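Local structure of vacuolar aminopeptidase 1 (Saccharomyces cerevisiae, 5JGF) at residues D[27-32]-D[62-67]; D[138-143]-D[149-154]. The protein removes amino acids, preferably neutral or hydrophobic ones, from the N-terminus of peptides in the yeast vacuole, working as a zinc-dependent dodecameric aminopeptidase of the M18 family. All blocks are in the same frame, centred on the assembly; numbering follows the deposited sequence.

Contact 1 (27-32 with 62-67) comes first along the chain and is complete before contact 2 (138-143 with 149-154) begins; their centres lie about 16 Å apart. Contact 1 belongs to the part of the fold built on the large mixed sheet that carries zinc ligand H91, where helix 25-38 packs on strand 58-65. Contact 2 is a hairpin at the border of a separate six-stranded antiparallel sheet. Helix 25-38 serves both: V29 turns to the mixed sheet, while H27 and S30 meet L152 of strand 149-154, and H27 CE1 comes within 3.2 Å of V153 O. The first turns of the helix thus bridge the two sheets, tying the zinc-bearing part of the subunit to the six-stranded part. Both contacts also reach a second subunit.

Contact 1: D[27-32]-D[62-67]; sequences HVVSFF and YTIRNG
V29 overlaps I64 and the carbonyl of G67, with its branched end pushed into the bend where strand 58-65 gives way to a turn. The meeting with I64 is tip to tip: V29 CG1 lies 3.9 Å from I64 CG2, and I64 CD1 touches the same methyl. V29 holds CG1 anti to its backbone N (chi1 170°), and I64 places CG2 likewise, which points CG1 of V29 and CG2 of I64 at each other. Beside this apolar pair, V29 CB approaches G67 O at 3.6 Å, and both valine methyls flank that oxygen, a van der Waals contact without a hydrogen bond. This is helix-on-sheet packing near one edge of the large mixed sheet of the M18 fold: helix 25-38 lies against strand 58-65, with L70 of the next strand touching both V29 and I64. A β-branched valine is short and broad, presenting two methyls at once to the G67 carbonyl and one of them to I64. Glycine suits position 67, whose backbone has a positive phi (75°) as the chain turns toward strand 69-76. The two segments together bury 141 Å². R65, whose side chain leaves the strand away from the helix, forms a salt bridge with E46, and in the turn N66 OD1 is hydrogen-bonded to R426 of a second subunit.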
ATOM      1  N   HIS D  27     -16.029 -29.233 -40.214  1.00 13.43           N
ATOM      2  CA  HIS D  27     -15.262 -29.590 -41.411  1.00 14.17           C
ATOM      3  C   HIS D  27     -14.335 -30.761 -41.131  1.00 14.77           C
ATOM      4  O   HIS D  27     -14.196 -31.662 -41.956  1.00 14.43           O
ATOM      5  CB  HIS D  27     -14.409 -28.414 -41.916  1.00 13.16           C
ATOM      6  CG  HIS D  27     -15.204 -27.267 -42.454  1.00 15.13           C
ATOM      7  ND1 HIS D  27     -15.608 -26.207 -41.671  1.00 14.40           N
ATOM      8  CD2 HIS D  27     -15.678 -27.017 -43.699  1.00 14.81           C
ATOM      9  CE1 HIS D  27     -16.296 -25.354 -42.409  1.00 15.84           C
ATOM     10  NE2 HIS D  27     -16.354 -25.822 -43.644  1.00 17.19           N
ATOM     11  N   VAL D  28     -13.689 -30.737 -39.968  1.00 12.78           N
ATOM     12  CA  VAL D  28     -12.761 -31.797 -39.581  1.00 12.79           C
ATOM     13  C   VAL D  28     -13.438 -33.164 -39.537  1.00 14.46           C
ATOM     14  O   VAL D  28     -12.911 -34.145 -40.060  1.00 15.00           O
ATOM     15  CB  VAL D  28     -12.119 -31.494 -38.208  1.00 13.26           C
ATOM     16  CG1 VAL D  28     -11.312 -32.693 -37.722  1.00 12.28           C
ATOM     17  CG2 VAL D  28     -11.212 -30.271 -38.326  1.00 13.56           C
ATOM     18  N   VAL D  29     -14.599 -33.223 -38.897  1.00 13.11           N
ATOM     19  CA  VAL D  29     -15.350 -34.468 -38.813  1.00 14.55           C
ATOM     20  C   VAL D  29     -15.787 -34.906 -40.210  1.00 16.23           C
ATOM     21  O   VAL D  29     -15.683 -36.083 -40.551  1.00 16.48           O
ATOM     22  CB  VAL D  29     -16.583 -34.304 -37.900  1.00 14.95           C
ATOM     23  CG1 VAL D  29     -17.492 -35.520 -38.024  1.00 15.05           C
ATOM     24  CG2 VAL D  29     -16.134 -34.131 -36.450  1.00 14.62           C
ATOM     25  N   SER D  30     -16.250 -33.954 -41.018  1.00 15.64           N
ATOM     26  CA  SER D  30     -16.699 -34.232 -42.379  1.00 18.62           C
ATOM     27  C   SER D  30     -15.539 -34.771 -43.183  1.00 18.46           C
ATOM     28  O   SER D  30     -15.713 -35.673 -43.988  1.00 16.75           O
ATOM     29  CB  SER D  30     -17.230 -32.952 -43.026  1.00 23.08           C
ATOM     30  OG  SER D  30     -17.806 -33.218 -44.285  1.00 28.84           O
ATOM     31  N   PHE D  31     -14.358 -34.196 -42.977  1.00 16.40           N
ATOM     32  CA  PHE D  31     -13.145 -34.631 -43.672  1.00 17.28           C
ATOM     33  C   PHE D  31     -12.829 -36.094 -43.375  1.00 16.99           C
ATOM     34  O   PHE D  31     -12.536 -36.876 -44.282  1.00 17.64           O
ATOM     35  CB  PHE D  31     -11.950 -33.775 -43.228  1.00 15.85           C
ATOM     36  CG  PHE D  31     -10.614 -34.297 -43.696  1.00 16.63           C
ATOM     37  CD1 PHE D  31     -10.115 -33.959 -44.952  1.00 17.99           C
ATOM     38  CD2 PHE D  31      -9.857 -35.132 -42.877  1.00 16.50           C
ATOM     39  CE1 PHE D  31      -8.874 -34.448 -45.382  1.00 18.55           C
ATOM     40  CE2 PHE D  31      -8.619 -35.625 -43.300  1.00 18.33           C
ATOM     41  CZ  PHE D  31      -8.128 -35.281 -44.554  1.00 17.11           C
ATOM     42  N   PHE D  32     -12.862 -36.455 -42.097  1.00 16.40           N
ATOM     43  CA  PHE D  32     -12.568 -37.827 -41.700  1.00 17.43           C
ATOM     44  C   PHE D  32     -13.645 -38.808 -42.148  1.00 18.34           C
ATOM     45  O   PHE D  32     -13.342 -39.963 -42.466  1.00 18.25           O
ATOM     46  CB  PHE D  32     -12.376 -37.921 -40.183  1.00 16.48           C
ATOM     47  CG  PHE D  32     -11.096 -37.294 -39.695  1.00 16.38           C
ATOM     48  CD1 PHE D  32      -9.883 -37.604 -40.296  1.00 15.22           C
ATOM     49  CD2 PHE D  32     -11.108 -36.394 -38.632  1.00 16.56           C
ATOM     50  CE1 PHE D  32      -8.690 -37.026 -39.849  1.00 15.41           C
ATOM     51  CE2 PHE D  32      -9.922 -35.811 -38.176  1.00 16.73           C
ATOM     52  CZ  PHE D  32      -8.712 -36.127 -38.788  1.00 16.32           C
ATOM     53  N   TYR D  62     -18.178 -46.595 -38.707  1.00 16.92           N
ATOM     54  CA  TYR D  62     -17.979 -45.338 -38.004  1.00 16.57           C
ATOM     55  C   TYR D  62     -19.336 -44.685 -37.829  1.00 17.16           C
ATOM     56  O   TYR D  62     -20.266 -44.951 -38.591  1.00 16.48           O
ATOM     57  CB  TYR D  62     -17.015 -44.400 -38.750  1.00 15.18           C
ATOM     58  CG  TYR D  62     -17.576 -43.684 -39.962  1.00 16.79           C
ATOM     59  CD1 TYR D  62     -17.606 -44.299 -41.215  1.00 16.14           C
ATOM     60  CD2 TYR D  62     -18.046 -42.374 -39.862  1.00 15.69           C
ATOM     61  CE1 TYR D  62     -18.081 -43.623 -42.336  1.00 16.91           C
ATOM     62  CE2 TYR D  62     -18.524 -41.690 -40.976  1.00 17.66           C
ATOM     63  CZ  TYR D  62     -18.537 -42.319 -42.210  1.00 17.61           C
ATOM     64  OH  TYR D  62     -18.998 -41.641 -43.310  1.00 18.90           O
ATOM     65  N   THR D  63     -19.459 -43.858 -36.796  1.00 15.23           N
ATOM     66  CA  THR D  63     -20.702 -43.156 -36.541  1.00 14.31           C
ATOM     67  C   THR D  63     -20.343 -41.738 -36.126  1.00 15.47           C
ATOM     68  O   THR D  63     -19.190 -41.453 -35.788  1.00 14.64           O
ATOM     69  CB  THR D  63     -21.534 -43.840 -35.430  1.00 14.56           C
ATOM     70  OG1 THR D  63     -22.818 -43.212 -35.344  1.00 15.19           O
ATOM     71  CG2 THR D  63     -20.827 -43.739 -34.077  1.00 15.41           C
ATOM     72  N   ILE D  64     -21.326 -40.849 -36.160  1.00 14.76           N
ATOM     73  CA  ILE D  64     -21.094 -39.461 -35.805  1.00 14.50           C
ATOM     74  C   ILE D  64     -22.210 -38.958 -34.912  1.00 16.16           C
ATOM     75  O   ILE D  64     -23.374 -39.318 -35.093  1.00 14.31           O
ATOM     76  CB  ILE D  64     -21.031 -38.576 -37.068  1.00 16.19           C
ATOM     77  CG1 ILE D  64     -19.901 -39.062 -37.979  1.00 15.67           C
ATOM     78  CG2 ILE D  64     -20.810 -37.112 -36.682  1.00 16.74           C
ATOM     79  CD1 ILE D  64     -19.856 -38.364 -39.322  1.00 19.29           C
ATOM     80  N   ARG D  65     -21.849 -38.136 -33.935  1.00 13.13           N
ATOM     81  CA  ARG D  65     -22.828 -37.558 -33.034  1.00 13.00           C
ATOM     82  C   ARG D  65     -22.690 -36.041 -33.091  1.00 14.70           C
ATOM     83  O   ARG D  65     -21.579 -35.516 -33.023  1.00 13.67           O
ATOM     84  CB  ARG D  65     -22.592 -38.036 -31.597  1.00 12.40           C
ATOM     85  CG  ARG D  65     -23.523 -37.373 -30.582  1.00 14.65           C
ATOM     86  CD  ARG D  65     -23.242 -37.846 -29.168  1.00 14.87           C
ATOM     87  NE  ARG D  65     -23.507 -39.272 -29.004  1.00 15.23           N
ATOM     88  CZ  ARG D  65     -23.304 -39.947 -27.877  1.00 17.58           C
ATOM     89  NH1 ARG D  65     -22.828 -39.325 -26.803  1.00 16.08           N
ATOM     90  NH2 ARG D  65     -23.578 -41.244 -27.822  1.00 16.33           N
ATOM     91  N   ASN D  66     -23.815 -35.347 -33.251  1.00 14.98           N
ATOM     92  CA  ASN D  66     -23.828 -33.883 -33.277  1.00 16.10           C
ATOM     93  C   ASN D  66     -23.020 -33.283 -34.427  1.00 16.61           C
ATOM     94  O   ASN D  66     -22.888 -32.062 -34.525  1.00 17.49           O
ATOM     95  CB  ASN D  66     -23.284 -33.352 -31.942  1.00 16.87           C
ATOM     96  CG  ASN D  66     -23.687 -31.914 -31.672  1.00 19.43           C
ATOM     97  OD1 ASN D  66     -24.870 -31.611 -31.538  1.00 19.39           O
ATOM     98  ND2 ASN D  66     -22.700 -31.021 -31.589  1.00 19.03           N
ATOM     99  N   GLY D  67     -22.484 -34.139 -35.292  1.00 16.50           N
ATOM    100  CA  GLY D  67     -21.679 -33.669 -36.406  1.00 15.34           C
ATOM    101  C   GLY D  67     -20.292 -33.207 -35.977  1.00 14.11           C
ATOM    102  O   GLY D  67     -19.543 -32.658 -36.781  1.00 12.80           O
TER

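Contact 2: D[138-143]-D[149-154]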
ATOM      1  N   LEU D 138     -24.535 -24.395 -41.259  1.00 18.07           N
ATOM      2  CA  LEU D 138     -25.750 -23.624 -41.493  1.00 19.55           C
ATOM      3  C   LEU D 138     -26.901 -24.614 -41.528  1.00 20.20           C
ATOM      4  O   LEU D 138     -26.777 -25.685 -42.119  1.00 20.12           O
ATOM      5  CB  LEU D 138     -25.713 -22.905 -42.844  1.00 21.51           C
ATOM      6  CG  LEU D 138     -24.688 -21.809 -43.125  1.00 24.30           C
ATOM      7  CD1 LEU D 138     -25.006 -21.193 -44.485  1.00 24.48           C
ATOM      8  CD2 LEU D 138     -24.733 -20.741 -42.038  1.00 23.46           C
ATOM      9  N   LEU D 139     -28.006 -24.268 -40.879  1.00 19.99           N
ATOM     10  CA  LEU D 139     -29.185 -25.125 -40.908  1.00 20.48           C
ATOM     11  C   LEU D 139     -30.182 -24.371 -41.774  1.00 21.70           C
ATOM     12  O   LEU D 139     -30.412 -23.179 -41.567  1.00 21.33           O
ATOM     13  CB  LEU D 139     -29.758 -25.335 -39.503  1.00 20.22           C
ATOM     14  CG  LEU D 139     -28.917 -26.147 -38.514  1.00 18.85           C
ATOM     15  CD1 LEU D 139     -29.696 -26.331 -37.217  1.00 20.04           C
ATOM     16  CD2 LEU D 139     -28.571 -27.504 -39.119  1.00 19.37           C
ATOM     17  N   TYR D 140     -30.756 -25.049 -42.760  1.00 23.33           N
ATOM     18  CA  TYR D 140     -31.713 -24.391 -43.635  1.00 24.82           C
ATOM     19  C   TYR D 140     -32.894 -25.282 -43.987  1.00 25.66           C
ATOM     20  O   TYR D 140     -32.878 -26.491 -43.753  1.00 24.32           O
ATOM     21  CB  TYR D 140     -31.024 -23.922 -44.922  1.00 24.61           C
ATOM     22  CG  TYR D 140     -30.533 -25.040 -45.817  1.00 25.89           C
ATOM     23  CD1 TYR D 140     -29.320 -25.681 -45.570  1.00 25.77           C
ATOM     24  CD2 TYR D 140     -31.290 -25.460 -46.911  1.00 26.87           C
ATOM     25  CE1 TYR D 140     -28.869 -26.714 -46.394  1.00 27.28           C
ATOM     26  CE2 TYR D 140     -30.852 -26.492 -47.738  1.00 28.07           C
ATOM     27  CZ  TYR D 140     -29.643 -27.113 -47.477  1.00 29.12           C
ATOM     28  OH  TYR D 140     -29.208 -28.128 -48.299  1.00 30.52           O
ATOM     29  N   LYS D 141     -33.922 -24.662 -44.552  1.00 27.51           N
ATOM     30  CA  LYS D 141     -35.131 -25.367 -44.948  1.00 28.80           C
ATOM     31  C   LYS D 141     -35.532 -24.843 -46.320  1.00 30.21           C
ATOM     32  O   LYS D 141     -35.933 -23.689 -46.455  1.00 27.94           O
ATOM     33  CB  LYS D 141     -36.236 -25.103 -43.921  1.00 31.25           C
ATOM     34  CG  LYS D 141     -37.575 -25.752 -44.220  1.00 34.50           C
ATOM     35  CD  LYS D 141     -38.451 -25.780 -42.972  1.00 38.22           C
ATOM     36  CE  LYS D 141     -38.706 -24.386 -42.420  1.00 40.59           C
ATOM     37  NZ  LYS D 141     -39.499 -24.430 -41.159  1.00 41.83           N
ATOM     38  N   LYS D 142     -35.398 -25.689 -47.338  1.00 32.34           N
ATOM     39  CA  LYS D 142     -35.742 -25.285 -48.696  1.00 35.78           C
ATOM     40  C   LYS D 142     -37.181 -24.798 -48.773  1.00 36.27           C
ATOM     41  O   LYS D 142     -38.086 -25.403 -48.197  1.00 36.70           O
ATOM     42  CB  LYS D 142     -35.530 -26.445 -49.676  1.00 36.48           C
ATOM     43  CG  LYS D 142     -34.066 -26.832 -49.893  1.00 38.84           C
ATOM     44  CD  LYS D 142     -33.209 -25.638 -50.330  1.00 41.14           C
ATOM     45  CE  LYS D 142     -33.642 -25.068 -51.675  1.00 42.61           C
ATOM     46  NZ  LYS D 142     -32.809 -23.892 -52.074  1.00 43.17           N
ATOM     47  N   LYS D 143     -37.376 -23.691 -49.482  1.00 38.58           N
ATOM     48  CA  LYS D 143     -38.693 -23.094 -49.648  1.00 41.09           C
ATOM     49  C   LYS D 143     -39.711 -24.134 -50.105  1.00 41.64           C
ATOM     50  O   LYS D 143     -39.436 -24.937 -50.996  1.00 40.72           O
ATOM     51  CB  LYS D 143     -38.618 -21.950 -50.664  1.00 43.83           C
ATOM     52  CG  LYS D 143     -39.925 -21.205 -50.874  1.00 48.15           C
ATOM     53  CD  LYS D 143     -39.738 -20.011 -51.798  1.00 51.94           C
ATOM     54  CE  LYS D 143     -41.042 -19.246 -51.982  1.00 54.74           C
ATOM     55  NZ  LYS D 143     -40.863 -18.017 -52.805  1.00 57.09           N
ATOM     56  N   LYS D 149     -32.177 -29.090 -43.329  1.00 28.11           N
ATOM     57  CA  LYS D 149     -30.931 -29.653 -43.830  1.00 24.22           C
ATOM     58  C   LYS D 149     -29.738 -28.872 -43.298  1.00 25.47           C
ATOM     59  O   LYS D 149     -29.890 -27.775 -42.763  1.00 25.24           O
ATOM     60  CB  LYS D 149     -30.918 -29.642 -45.361  1.00 26.06           C
ATOM     61  CG  LYS D 149     -31.916 -30.606 -45.998  1.00 24.43           C
ATOM     62  CD  LYS D 149     -31.876 -30.517 -47.518  1.00 24.08           C
ATOM     63  CE  LYS D 149     -32.877 -31.480 -48.156  1.00 26.06           C
ATOM     64  NZ  LYS D 149     -32.853 -31.395 -49.650  1.00 29.00           N
ATOM     65  N   SER D 150     -28.555 -29.450 -43.451  1.00 25.88           N
ATOM     66  CA  SER D 150     -27.332 -28.815 -42.988  1.00 25.22           C
ATOM     67  C   SER D 150     -26.351 -28.589 -44.130  1.00 24.73           C
ATOM     68  O   SER D 150     -26.284 -29.368 -45.079  1.00 23.04           O
ATOM     69  CB  SER D 150     -26.674 -29.681 -41.911  1.00 26.25           C
ATOM     70  OG  SER D 150     -25.399 -29.176 -41.562  1.00 31.06           O
ATOM     71  N   ALA D 151     -25.593 -27.505 -44.033  1.00 22.55           N
ATOM     72  CA  ALA D 151     -24.600 -27.175 -45.035  1.00 21.96           C
ATOM     73  C   ALA D 151     -23.412 -26.560 -44.318  1.00 21.18           C
ATOM     74  O   ALA D 151     -23.575 -25.881 -43.304  1.00 19.15           O
ATOM     75  CB  ALA D 151     -25.172 -26.187 -46.042  1.00 22.64           C
ATOM     76  N   LEU D 152     -22.219 -26.818 -44.836  1.00 19.63           N
ATOM     77  CA  LEU D 152     -21.005 -26.264 -44.255  1.00 19.64           C
ATOM     78  C   LEU D 152     -20.488 -25.178 -45.182  1.00 20.13           C
ATOM     79  O   LEU D 152     -20.494 -25.343 -46.406  1.00 17.81           O
ATOM     80  CB  LEU D 152     -19.950 -27.359 -44.095  1.00 21.47           C
ATOM     81  CG  LEU D 152     -19.748 -27.958 -42.697  1.00 23.61           C
ATOM     82  CD1 LEU D 152     -21.074 -28.141 -41.967  1.00 22.62           C
ATOM     83  CD2 LEU D 152     -19.013 -29.272 -42.845  1.00 23.36           C
ATOM     84  N   VAL D 153     -20.059 -24.061 -44.602  1.00 15.81           N
ATOM     85  CA  VAL D 153     -19.529 -22.951 -45.385  1.00 15.27           C
ATOM     86  C   VAL D 153     -18.145 -22.564 -44.873  1.00 14.62           C
ATOM     87  O   VAL D 153     -17.784 -22.879 -43.739  1.00 13.89           O
ATOM     88  CB  VAL D 153     -20.475 -21.733 -45.338  1.00 17.46           C
ATOM     89  CG1 VAL D 153     -21.791 -22.079 -46.029  1.00 17.96           C
ATOM     90  CG2 VAL D 153     -20.732 -21.321 -43.892  1.00 17.56           C
ATOM     91  N   ASP D 154     -17.377 -21.881 -45.714  1.00 14.54           N
ATOM     92  CA  ASP D 154     -16.018 -21.484 -45.366  1.00 15.91           C
ATOM     93  C   ASP D 154     -15.597 -20.349 -46.296  1.00 15.49           C
ATOM     94  O   ASP D 154     -15.573 -20.519 -47.514  1.00 17.71           O
ATOM     95  CB  ASP D 154     -15.100 -22.695 -45.546  1.00 16.39           C
ATOM     96  CG  ASP D 154     -13.646 -22.383 -45.275  1.00 20.02           C
ATOM     97  OD1 ASP D 154     -12.798 -23.257 -45.566  1.00 20.09           O
ATOM     98  OD2 ASP D 154     -13.347 -21.283 -44.770  1.00 18.19           O
TER
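Strands 138-140 and 149-154 run antiparallel, 147° between their directions, as arms of a β-hairpin; four backbone hydrogen bonds join these two segments. L138 with A151 and Y140 with K149 are hydrogen-bonded pairs, each closed by two bonds; the straightest, K149 N to Y140 O, measures 2.7 Å with 173° at the hydrogen. Between them L139 and S150 form a non-hydrogen-bonded pair, where S150 CA donates a CA-H...O contact to L138 O at 3.3 Å. The side chains of L138, Y140, K149 and A151 share one face of the sheet. There Y140 turns its ring across the neighbouring strand, CG lying between the backbone N and the carbonyl carbon (chi1 67°), and K149 CB sits over one ring face, offset toward the rim, in a CH-pi contact 3.9 Å from the centroid. The extended lysine chain runs on past the phenol, its CD 3.7 Å from Y140 OH. The small methyl of A151 leaves room for the ring, meeting Y140 CE1 at 3.8 Å. Farther along, L138 and V153 cross at about a right angle, L138 CD1 3.7 Å from V153 CG1; both also pack on helix 216-226, as suits aliphatic residues under a helix. On the other face L139 CD2 touches S150 CB, while S150 OG is hydrogen-bonded to R137 and L139 packs on V383 of a second subunit. Backbone bonds therefore fix the register, while the lysine uses CB against the ring face and CD beside the phenol oxygen and, at this exposed place, can carry its ammonium group outward toward solvent.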